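Local coordinates for protein 2'-5' RNA Ligase (Thermus thermophilus, PDB 1IUH) that belongs to the LigT-like family of the 2H phosphoesterase clan, with a mixed fold of helices and antiparallel strands, at residues Leu57-Ala68 against Glu175-His183; Pro69-Thr77 against Pro145-Glu155. All coordinates share one frame; numbering follows the deposited sequence.

Contact 1. Residues Leu57-Ala68 against Glu175-His183; sequences LALGHRLARLEA and EKFSLRGEH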
loop_
_atom_site.group_PDB
_atom_site.type_symbol
_atom_site.label_atom_id
_atom_site.label_comp_id
_atom_site.label_asym_id
_atom_site.label_seq_id
_atom_site.Cartn_x
_atom_site.Cartn_y
_atom_site.Cartn_z
ATOM N N LEU A 57 -7.373 -13.357 -7.908
ATOM C CA LEU A 57 -8.468 -12.628 -8.556
ATOM C C LEU A 57 -9.775 -12.945 -7.880
ATOM O O LEU A 57 -10.560 -12.027 -7.552
ATOM C CB LEU A 57 -8.557 -12.972 -10.067
ATOM C CG LEU A 57 -7.395 -12.361 -10.896
ATOM C CD1 LEU A 57 -7.386 -12.881 -12.345
ATOM C CD2 LEU A 57 -7.486 -10.809 -10.905
ATOM N N ALA A 58 -10.013 -14.225 -7.623
ATOM C CA ALA A 58 -11.271 -14.616 -7.011
ATOM C C ALA A 58 -11.374 -14.071 -5.560
ATOM O O ALA A 58 -12.432 -13.583 -5.077
ATOM C CB ALA A 58 -11.389 -16.131 -7.070
ATOM N N LEU A 59 -10.241 -14.135 -4.879
ATOM C CA LEU A 59 -10.170 -13.626 -3.558
ATOM C C LEU A 59 -10.549 -12.148 -3.579
ATOM O O LEU A 59 -11.320 -11.677 -2.726
ATOM C CB LEU A 59 -8.789 -13.821 -3.019
ATOM C CG LEU A 59 -8.608 -13.329 -1.577
ATOM C CD1 LEU A 59 -9.781 -13.764 -0.700
ATOM C CD2 LEU A 59 -7.323 -13.904 -1.035
ATOM N N GLY A 60 -10.075 -11.422 -4.576
ATOM C CA GLY A 60 -10.403 -9.995 -4.638
ATOM C C GLY A 60 -11.908 -9.785 -4.845
ATOM O O GLY A 60 -12.558 -8.978 -4.133
ATOM N N HIS A 61 -12.483 -10.522 -5.817
ATOM C CA HIS A 61 -13.908 -10.363 -6.066
ATOM C C HIS A 61 -14.694 -10.739 -4.818
ATOM O O HIS A 61 -15.651 -10.064 -4.464
ATOM C CB HIS A 61 -14.383 -11.205 -7.272
ATOM C CG HIS A 61 -13.682 -10.897 -8.560
ATOM N ND1 HIS A 61 -13.845 -9.701 -9.243
ATOM C CD2 HIS A 61 -12.834 -11.644 -9.307
ATOM C CE1 HIS A 61 -13.134 -9.733 -10.357
ATOM N NE2 HIS A 61 -12.511 -10.900 -10.415
ATOM N N ARG A 62 -14.302 -11.808 -4.145
ATOM C CA ARG A 62 -15.030 -12.205 -2.918
ATOM C C ARG A 62 -15.025 -11.098 -1.841
ATOM O O ARG A 62 -16.068 -10.670 -1.347
ATOM C CB ARG A 62 -14.424 -13.465 -2.320
ATOM C CG ARG A 62 -15.245 -14.646 -2.564
ATOM C CD ARG A 62 -14.479 -15.905 -2.191
ATOM N NE ARG A 62 -14.601 -16.197 -0.774
ATOM C CZ ARG A 62 -13.647 -16.755 -0.031
ATOM N NH1 ARG A 62 -12.468 -17.079 -0.586
ATOM N NH2 ARG A 62 -13.883 -16.995 1.267
ATOM N N LEU A 63 -13.832 -10.645 -1.482
ATOM C CA LEU A 63 -13.747 -9.627 -0.488
ATOM C C LEU A 63 -14.493 -8.405 -0.924
ATOM O O LEU A 63 -15.219 -7.829 -0.106
ATOM C CB LEU A 63 -12.301 -9.277 -0.208
ATOM C CG LEU A 63 -11.703 -10.318 0.672
ATOM C CD1 LEU A 63 -10.486 -9.687 1.264
ATOM C CD2 LEU A 63 -12.646 -10.699 1.758
ATOM N N ALA A 64 -14.327 -8.004 -2.196
ATOM C CA ALA A 64 -15.028 -6.792 -2.714
ATOM C C ALA A 64 -16.527 -6.814 -2.510
ATOM O O ALA A 64 -17.090 -5.787 -2.195
ATOM C CB ALA A 64 -14.736 -6.539 -4.235
ATOM N N ARG A 65 -17.173 -7.959 -2.719
ATOM C CA ARG A 65 -18.632 -8.026 -2.553
ATOM C C ARG A 65 -19.106 -8.100 -1.096
ATOM O O ARG A 65 -20.267 -7.837 -0.811
ATOM C CB ARG A 65 -19.264 -9.170 -3.396
ATOM C CG ARG A 65 -18.761 -10.547 -3.100
ATOM C CD ARG A 65 -19.371 -11.580 -4.076
ATOM N NE ARG A 65 -20.361 -12.460 -3.426
ATOM C CZ ARG A 65 -20.083 -13.317 -2.425
ATOM N NH1 ARG A 65 -18.829 -13.431 -1.924
ATOM N NH2 ARG A 65 -21.062 -14.076 -1.922
ATOM N N LEU A 66 -18.206 -8.393 -0.171
ATOM C CA LEU A 66 -18.576 -8.474 1.222
ATOM C C LEU A 66 -18.408 -7.153 2.009
ATOM O O LEU A 66 -19.049 -6.942 3.057
ATOM C CB LEU A 66 -17.717 -9.553 1.884
ATOM C CG LEU A 66 -17.856 -10.981 1.344
ATOM C CD1 LEU A 66 -16.773 -11.874 1.909
ATOM C CD2 LEU A 66 -19.212 -11.504 1.731
ATOM N N GLU A 67 -17.543 -6.260 1.538
ATOM C CA GLU A 67 -17.294 -5.017 2.290
ATOM C C GLU A 67 -17.726 -3.777 1.551
ATOM O O GLU A 67 -17.593 -3.695 0.333
ATOM C CB GLU A 67 -15.820 -4.902 2.641
ATOM C CG GLU A 67 -15.353 -6.053 3.488
ATOM C CD GLU A 67 -15.609 -5.790 4.933
ATOM O OE1 GLU A 67 -14.989 -4.866 5.491
ATOM O OE2 GLU A 67 -16.430 -6.484 5.526
ATOM N N ALA A 68 -18.289 -2.843 2.309
ATOM C CA ALA A 68 -18.755 -1.564 1.780
ATOM C C ALA A 68 -17.653 -0.453 1.672
ATOM O O ALA A 68 -16.632 -0.514 2.299
ATOM C CB ALA A 68 -19.884 -1.063 2.668
ATOM N N GLU A 175 -6.081 -6.209 -11.894
ATOM C CA GLU A 175 -7.496 -5.995 -11.722
ATOM C C GLU A 175 -7.881 -5.057 -10.616
ATOM O O GLU A 175 -7.182 -4.973 -9.639
ATOM C CB GLU A 175 -8.269 -7.300 -11.545
ATOM C CG GLU A 175 -9.218 -7.364 -12.758
ATOM C CD GLU A 175 -10.522 -7.975 -12.452
ATOM O OE1 GLU A 175 -10.543 -9.209 -12.267
ATOM O OE2 GLU A 175 -11.520 -7.244 -12.390
ATOM N N LYS A 176 -8.982 -4.337 -10.830
ATOM C CA LYS A 176 -9.553 -3.417 -9.878
ATOM C C LYS A 176 -10.831 -4.086 -9.350
ATOM O O LYS A 176 -11.471 -4.851 -10.057
ATOM C CB LYS A 176 -9.888 -2.103 -10.564
ATOM C CG LYS A 176 -8.692 -1.310 -10.953
ATOM C CD LYS A 176 -9.112 -0.081 -11.725
ATOM C CE LYS A 176 -8.157 1.139 -11.415
ATOM N NZ LYS A 176 -7.622 1.902 -12.629
ATOM N N PHE A 177 -11.180 -3.833 -8.095
ATOM C CA PHE A 177 -12.367 -4.442 -7.470
ATOM C C PHE A 177 -13.175 -3.332 -6.786
ATOM O O PHE A 177 -12.623 -2.433 -6.143
ATOM C CB PHE A 177 -11.942 -5.510 -6.425
ATOM C CG PHE A 177 -10.952 -6.553 -6.943
ATOM C CD1 PHE A 177 -9.576 -6.406 -6.725
ATOM C CD2 PHE A 177 -11.403 -7.711 -7.569
ATOM C CE1 PHE A 177 -8.681 -7.379 -7.100
ATOM C CE2 PHE A 177 -10.520 -8.708 -7.953
ATOM C CZ PHE A 177 -9.157 -8.550 -7.719
ATOM N N SER A 178 -14.485 -3.366 -6.925
ATOM C CA SER A 178 -15.266 -2.315 -6.309
ATOM C C SER A 178 -15.933 -2.724 -5.005
ATOM O O SER A 178 -16.575 -3.741 -4.941
ATOM C CB SER A 178 -16.299 -1.799 -7.327
ATOM O OG SER A 178 -15.607 -1.309 -8.470
ATOM N N LEU A 179 -15.758 -1.943 -3.951
ATOM C CA LEU A 179 -16.396 -2.315 -2.730
ATOM C C LEU A 179 -17.909 -2.190 -3.009
ATOM O O LEU A 179 -18.395 -1.170 -3.433
ATOM C CB LEU A 179 -15.911 -1.424 -1.580
ATOM C CG LEU A 179 -14.407 -1.609 -1.254
ATOM C CD1 LEU A 179 -13.927 -0.603 -0.213
ATOM C CD2 LEU A 179 -14.153 -3.079 -0.771
ATOM N N ARG A 180 -18.637 -3.268 -2.777
ATOM C CA ARG A 180 -20.061 -3.294 -3.037
ATOM C C ARG A 180 -20.792 -4.006 -1.877
ATOM O O ARG A 180 -21.976 -4.227 -1.948
ATOM C CB ARG A 180 -20.262 -4.046 -4.372
ATOM C CG ARG A 180 -21.554 -3.801 -5.100
ATOM C CD ARG A 180 -21.486 -3.034 -6.498
ATOM N NE ARG A 180 -22.811 -3.058 -7.196
ATOM C CZ ARG A 180 -23.982 -2.670 -6.646
ATOM N NH1 ARG A 180 -24.032 -2.207 -5.389
ATOM N NH2 ARG A 180 -25.127 -2.758 -7.329
ATOM N N GLY A 181 -20.056 -4.378 -0.826
ATOM C CA GLY A 181 -20.638 -5.074 0.315
ATOM C C GLY A 181 -21.732 -4.341 1.067
ATOM O O GLY A 181 -21.768 -3.098 1.020
ATOM N N GLU A 182 -22.637 -5.097 1.723
ATOM C CA GLU A 182 -23.749 -4.509 2.500
ATOM C C GLU A 182 -23.213 -4.109 3.848
ATOM O O GLU A 182 -23.606 -3.096 4.380
ATOM C CB GLU A 182 -24.888 -5.505 2.779
ATOM C CG GLU A 182 -25.718 -5.924 1.587
ATOM C CD GLU A 182 -26.358 -4.740 0.837
ATOM O OE1 GLU A 182 -26.734 -3.728 1.482
ATOM O OE2 GLU A 182 -26.498 -4.862 -0.401
ATOM N N HIS A 183 -22.325 -4.928 4.396
ATOM C CA HIS A 183 -21.745 -4.653 5.685
ATOM C C HIS A 183 -21.236 -3.207 5.735
ATOM O O HIS A 183 -21.739 -2.413 6.566
ATOM C CB HIS A 183 -20.620 -5.663 5.968
ATOM C CG HIS A 183 -19.949 -5.454 7.286
ATOM N ND1 HIS A 183 -18.848 -4.635 7.434
ATOM C CD2 HIS A 183 -20.320 -5.817 8.536
ATOM C CE1 HIS A 183 -18.582 -4.492 8.718
ATOM N NE2 HIS A 183 -19.462 -5.194 9.407
HETATM O O HOH W 1 -21.380 -7.745 3.295
#

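Contact 2. Residues Pro69-Thr77 against Pro145-Glu155; sequences PFRARLRGT and PVLFGLEWPVE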
loop_
_atom_site.group_PDB
_atom_site.type_symbol
_atom_site.label_atom_id
_atom_site.label_comp_id
_atom_site.label_asym_id
_atom_site.label_seq_id
_atom_site.Cartn_x
_atom_site.Cartn_y
_atom_site.Cartn_z
ATOM N N PRO A 69 -17.871 0.548 0.806
ATOM C CA PRO A 69 -16.934 1.664 0.638
ATOM C C PRO A 69 -16.864 2.252 2.042
ATOM O O PRO A 69 -17.830 2.244 2.748
ATOM C CB PRO A 69 -17.685 2.577 -0.320
ATOM C CG PRO A 69 -18.344 1.543 -1.249
ATOM C CD PRO A 69 -18.882 0.545 -0.276
ATOM N N PHE A 70 -15.715 2.733 2.469
ATOM C CA PHE A 70 -15.599 3.283 3.821
ATOM C C PHE A 70 -14.732 4.559 3.753
ATOM O O PHE A 70 -13.985 4.714 2.793
ATOM C CB PHE A 70 -14.952 2.232 4.720
ATOM C CG PHE A 70 -13.598 1.760 4.236
ATOM C CD1 PHE A 70 -12.457 2.484 4.539
ATOM C CD2 PHE A 70 -13.472 0.543 3.479
ATOM C CE1 PHE A 70 -11.164 2.018 4.117
ATOM C CE2 PHE A 70 -12.191 0.059 3.048
ATOM C CZ PHE A 70 -11.018 0.821 3.386
ATOM N N ARG A 71 -14.827 5.452 4.741
ATOM C CA ARG A 71 -14.003 6.663 4.724
ATOM C C ARG A 71 -12.670 6.438 5.417
ATOM O O ARG A 71 -12.617 5.757 6.453
ATOM C CB ARG A 71 -14.696 7.813 5.441
ATOM C CG ARG A 71 -15.497 8.743 4.544
ATOM C CD ARG A 71 -16.972 8.376 4.424
ATOM N NE ARG A 71 -17.887 9.141 5.269
ATOM C CZ ARG A 71 -17.962 9.006 6.584
ATOM N NH1 ARG A 71 -17.176 8.148 7.200
ATOM N NH2 ARG A 71 -18.830 9.714 7.279
ATOM N N ALA A 72 -11.593 6.973 4.830
ATOM C CA ALA A 72 -10.261 6.898 5.420
ATOM C C ALA A 72 -9.869 8.365 5.657
ATOM O O ALA A 72 -10.410 9.306 5.022
ATOM C CB ALA A 72 -9.264 6.266 4.481
ATOM N N ARG A 73 -8.919 8.534 6.573
ATOM C CA ARG A 73 -8.391 9.819 6.957
ATOM C C ARG A 73 -6.870 9.680 6.839
ATOM O O ARG A 73 -6.274 8.660 7.196
ATOM C CB ARG A 73 -8.830 10.097 8.375
ATOM C CG ARG A 73 -8.279 11.312 8.983
ATOM C CD ARG A 73 -9.392 12.130 9.671
ATOM N NE ARG A 73 -9.425 13.519 9.169
ATOM C CZ ARG A 73 -10.549 14.220 9.002
ATOM N NH1 ARG A 73 -11.724 13.663 9.314
ATOM N NH2 ARG A 73 -10.512 15.448 8.469
ATOM N N LEU A 74 -6.262 10.698 6.254
ATOM C CA LEU A 74 -4.817 10.770 6.091
ATOM C C LEU A 74 -4.442 11.456 7.398
ATOM O O LEU A 74 -5.105 12.399 7.811
ATOM C CB LEU A 74 -4.506 11.634 4.880
ATOM C CG LEU A 74 -3.273 11.331 4.053
ATOM C CD1 LEU A 74 -3.212 9.890 3.727
ATOM C CD2 LEU A 74 -3.330 12.141 2.805
ATOM N N ARG A 75 -3.414 10.989 8.085
ATOM C CA ARG A 75 -3.149 11.621 9.362
ATOM C C ARG A 75 -1.695 11.590 9.841
ATOM O O ARG A 75 -1.295 10.647 10.510
ATOM C CB ARG A 75 -4.081 10.938 10.371
ATOM C CG ARG A 75 -4.295 11.676 11.652
ATOM C CD ARG A 75 -5.479 11.090 12.410
ATOM N NE ARG A 75 -5.510 11.615 13.780
ATOM C CZ ARG A 75 -4.748 11.164 14.774
ATOM N NH1 ARG A 75 -3.900 10.159 14.566
ATOM N NH2 ARG A 75 -4.806 11.756 15.965
ATOM N N GLY A 76 -0.894 12.599 9.513
ATOM C CA GLY A 76 0.500 12.585 9.973
ATOM C C GLY A 76 1.465 11.735 9.177
ATOM O O GLY A 76 1.039 10.895 8.385
ATOM N N THR A 77 2.764 11.952 9.375
ATOM C CA THR A 77 3.818 11.208 8.646
ATOM C C THR A 77 4.684 10.407 9.608
ATOM O O THR A 77 4.540 10.559 10.805
ATOM C CB THR A 77 4.783 12.147 7.976
ATOM O OG1 THR A 77 5.078 13.180 8.916
ATOM C CG2 THR A 77 4.254 12.715 6.706
ATOM N N PRO A 145 7.400 16.549 10.980
ATOM C CA PRO A 145 6.147 15.850 10.688
ATOM C C PRO A 145 5.249 16.662 9.770
ATOM O O PRO A 145 5.315 17.878 9.774
ATOM C CB PRO A 145 5.528 15.674 12.064
ATOM C CG PRO A 145 6.767 15.551 12.990
ATOM C CD PRO A 145 7.734 16.545 12.420
ATOM N N VAL A 146 4.437 15.990 8.958
ATOM C CA VAL A 146 3.483 16.686 8.097
ATOM C C VAL A 146 2.078 16.208 8.510
ATOM O O VAL A 146 1.761 15.013 8.341
ATOM C CB VAL A 146 3.645 16.363 6.578
ATOM C CG1 VAL A 146 2.457 16.942 5.809
ATOM C CG2 VAL A 146 4.906 16.967 6.025
ATOM N N LEU A 147 1.261 17.112 9.067
ATOM C CA LEU A 147 -0.107 16.753 9.466
ATOM C C LEU A 147 -1.017 16.931 8.299
ATOM O O LEU A 147 -0.892 17.914 7.563
ATOM C CB LEU A 147 -0.593 17.620 10.597
ATOM C CG LEU A 147 0.381 17.478 11.755
ATOM C CD1 LEU A 147 -0.278 18.050 13.036
ATOM C CD2 LEU A 147 0.749 15.975 11.947
ATOM N N PHE A 148 -1.944 16.001 8.112
ATOM C CA PHE A 148 -2.831 16.122 6.959
ATOM C C PHE A 148 -4.306 16.463 7.218
ATOM O O PHE A 148 -4.843 17.413 6.607
ATOM C CB PHE A 148 -2.792 14.845 6.135
ATOM C CG PHE A 148 -1.435 14.493 5.615
ATOM C CD1 PHE A 148 -0.617 13.626 6.315
ATOM C CD2 PHE A 148 -1.006 14.962 4.365
ATOM C CE1 PHE A 148 0.620 13.214 5.774
ATOM C CE2 PHE A 148 0.226 14.548 3.824
ATOM C CZ PHE A 148 1.036 13.665 4.540
ATOM N N GLY A 149 -4.943 15.658 8.092
ATOM C CA GLY A 149 -6.357 15.806 8.410
ATOM C C GLY A 149 -7.145 15.891 7.122
ATOM O O GLY A 149 -7.717 16.926 6.791
ATOM N N LEU A 150 -7.158 14.819 6.352
ATOM C CA LEU A 150 -7.885 14.826 5.094
ATOM C C LEU A 150 -8.668 13.506 4.970
ATOM O O LEU A 150 -8.063 12.447 4.954
ATOM C CB LEU A 150 -6.913 14.987 3.928
ATOM C CG LEU A 150 -7.472 14.572 2.554
ATOM C CD1 LEU A 150 -8.732 15.392 2.245
ATOM C CD2 LEU A 150 -6.429 14.724 1.451
ATOM N N GLU A 151 -9.996 13.585 4.853
ATOM C CA GLU A 151 -10.847 12.397 4.752
ATOM C C GLU A 151 -11.165 12.139 3.294
ATOM O O GLU A 151 -11.282 13.044 2.509
ATOM C CB GLU A 151 -12.166 12.575 5.553
ATOM C CG GLU A 151 -12.915 11.261 5.840
ATOM C CD GLU A 151 -14.337 11.408 6.504
ATOM O OE1 GLU A 151 -14.477 11.838 7.670
ATOM O OE2 GLU A 151 -15.338 11.076 5.840
ATOM N N TRP A 152 -11.259 10.892 2.912
ATOM C CA TRP A 152 -11.631 10.609 1.548
ATOM C C TRP A 152 -12.368 9.275 1.544
ATOM O O TRP A 152 -12.243 8.484 2.484
ATOM C CB TRP A 152 -10.394 10.592 0.652
ATOM C CG TRP A 152 -9.740 9.281 0.491
ATOM C CD1 TRP A 152 -9.917 8.411 -0.547
ATOM C CD2 TRP A 152 -8.643 8.766 1.257
ATOM N NE1 TRP A 152 -8.991 7.421 -0.492
ATOM C CE2 TRP A 152 -8.192 7.600 0.595
ATOM C CE3 TRP A 152 -7.993 9.182 2.432
ATOM C CZ2 TRP A 152 -7.113 6.837 1.056
ATOM C CZ3 TRP A 152 -6.926 8.439 2.902
ATOM C CH2 TRP A 152 -6.486 7.275 2.219
ATOM N N PRO A 153 -13.156 9.014 0.502
ATOM C CA PRO A 153 -13.949 7.779 0.312
ATOM C C PRO A 153 -13.167 6.640 -0.310
ATOM O O PRO A 153 -12.750 6.776 -1.443
ATOM C CB PRO A 153 -15.078 8.230 -0.670
ATOM C CG PRO A 153 -15.157 9.744 -0.460
ATOM C CD PRO A 153 -13.655 10.086 -0.382
ATOM N N VAL A 154 -12.978 5.512 0.365
ATOM C CA VAL A 154 -12.267 4.363 -0.280
ATOM C C VAL A 154 -13.337 3.478 -0.896
ATOM O O VAL A 154 -14.146 2.915 -0.166
ATOM C CB VAL A 154 -11.442 3.521 0.739
ATOM C CG1 VAL A 154 -10.790 2.371 0.051
ATOM C CG2 VAL A 154 -10.382 4.402 1.433
ATOM N N GLU A 155 -13.337 3.373 -2.229
ATOM C CA GLU A 155 -14.326 2.616 -3.004
ATOM C C GLU A 155 -13.875 1.307 -3.589
ATOM O O GLU A 155 -14.677 0.596 -4.201
ATOM C CB GLU A 155 -14.807 3.438 -4.159
ATOM C CG GLU A 155 -14.737 4.846 -3.856
ATOM C CD GLU A 155 -16.089 5.440 -3.693
ATOM O OE1 GLU A 155 -16.969 4.717 -3.145
ATOM O OE2 GLU A 155 -16.254 6.629 -4.111
#

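Contact 1. Residues Leu57-Ala68 against Glu175-His183
Phe177 lies against the backbone of Gly60 and the ring of His61, where helix 53-66 packs on strand 169-178 of the antiparallel sheet of this LigT-like fold. The helix and strand segments run nearly parallel, their axes 20° apart and 7.6 Å at closest approach.

Ring contacts dominate where Gly60 and His61 face Phe177. Gly60 CA sits over one face of Phe177, 3.7 Å from the ring centroid, a CH-pi contact possible because glycine puts no side chain between helix and ring. The same ring meets His61 in a T-shaped pair with planes at 79°: Phe177 CE2 stands 3.6 Å above the centre of the histidine ring. CB of His61 points away from the strand, and CG, set beside the backbone N (chi1 -58°), turns the ring back over the phenylalanine edge. Apolar contact continues with Ala64 CB at 3.7 Å from Phe177 CB. Behind Phe177, Phe157 and Leu159 of strand 150-164 continue the packing.

Where helix and strand end, backbone polar contacts take over. Arg180 N donates to Ala64 O at 3.0 Å. Gly181 N reaches Glu67 O at 2.8 Å, but it stands above that carbonyl's plane and therefore points at no lone pair. Gly181 CA also approaches Arg65 O at 3.0 Å as a CA-H...O contact; the absence of a side chain allows the two backbones to meet this closely. A water bridges Leu66 O and His183 N.

Just past the helix end lies a charged group, the Glu67 carboxylate. It forms a salt bridge through OE1 with Arg100 of helix 96-113 and runs alongside the His183 imidazole, Glu67 OE2 standing 3.6 Å from His183 ND1.

Contact 2. Residues Pro69-Thr77 against Pro145-Glu155
Ala72 CB lies over the six-membered ring of Trp152, 3.7 Å from its centroid and 15° off the normal. On the same indole face rests Val154 CG2. Further along this tight side, the Phe70 torsion (chi1 57°, CG between backbone N and carbonyl carbon) lays the ring alongside Val154, its face meeting CB 3.9 Å from the centroid. In the other direction Leu74 CG lies over one face of Phe148, 4.2 Å from that ring's centroid. Phe98 of helix 96-113 and Val13 of helix 11-21 close over the layer.

The strands pair antiparallel. Ala72 N to Trp152 O (2.9 Å) and Trp152 N to Ala72 O (2.8 Å) mark a hydrogen-bonded pair, and Phe70-Val154 and Leu74-Leu150 are of the same kind. At Leu74 a G1 beta bulge intervenes: Gly149, at positive phi, and Leu150 both face it, and Leu150 N to Leu74 O stretches to a weak 3.5 Å. Beyond the bulge, Val146 N donates to Thr77 OG1 at 2.9 Å.

The face bearing Arg71, Arg73, Glu151 and Pro153 is far looser. Glu151 OE2 sits over the Arg71 guanidinium face, so charge alone acts, and that oxygen's position is doubtful; Glu151 OE1 to Arg73 NH1 is a long salt bridge of 3.7 Å.

Contact 1 sets a helix on strand 169-178, the last in the chain, and is partly buried, whereas contact 2 joins two strands within the same sheet and is mostly a surface contact, although one of its faces is apolar and packed. Their chemistry differs accordingly: ring packing and terminal backbone bonds in 57-68/175-183, regular strand pairing with a charged outer face in 69-77/145-155. The chain passes directly from helix 53-66 into strand 70-80, and strands 150-164 and 169-178 are sheet neighbours. Although the centres are 21 Å apart, the contacts meet at Leu179: its N is 2.8 Å from Glu155 O, a probable hydrogen bond, and its CD1 is 3.8 Å from Phe70 CE2.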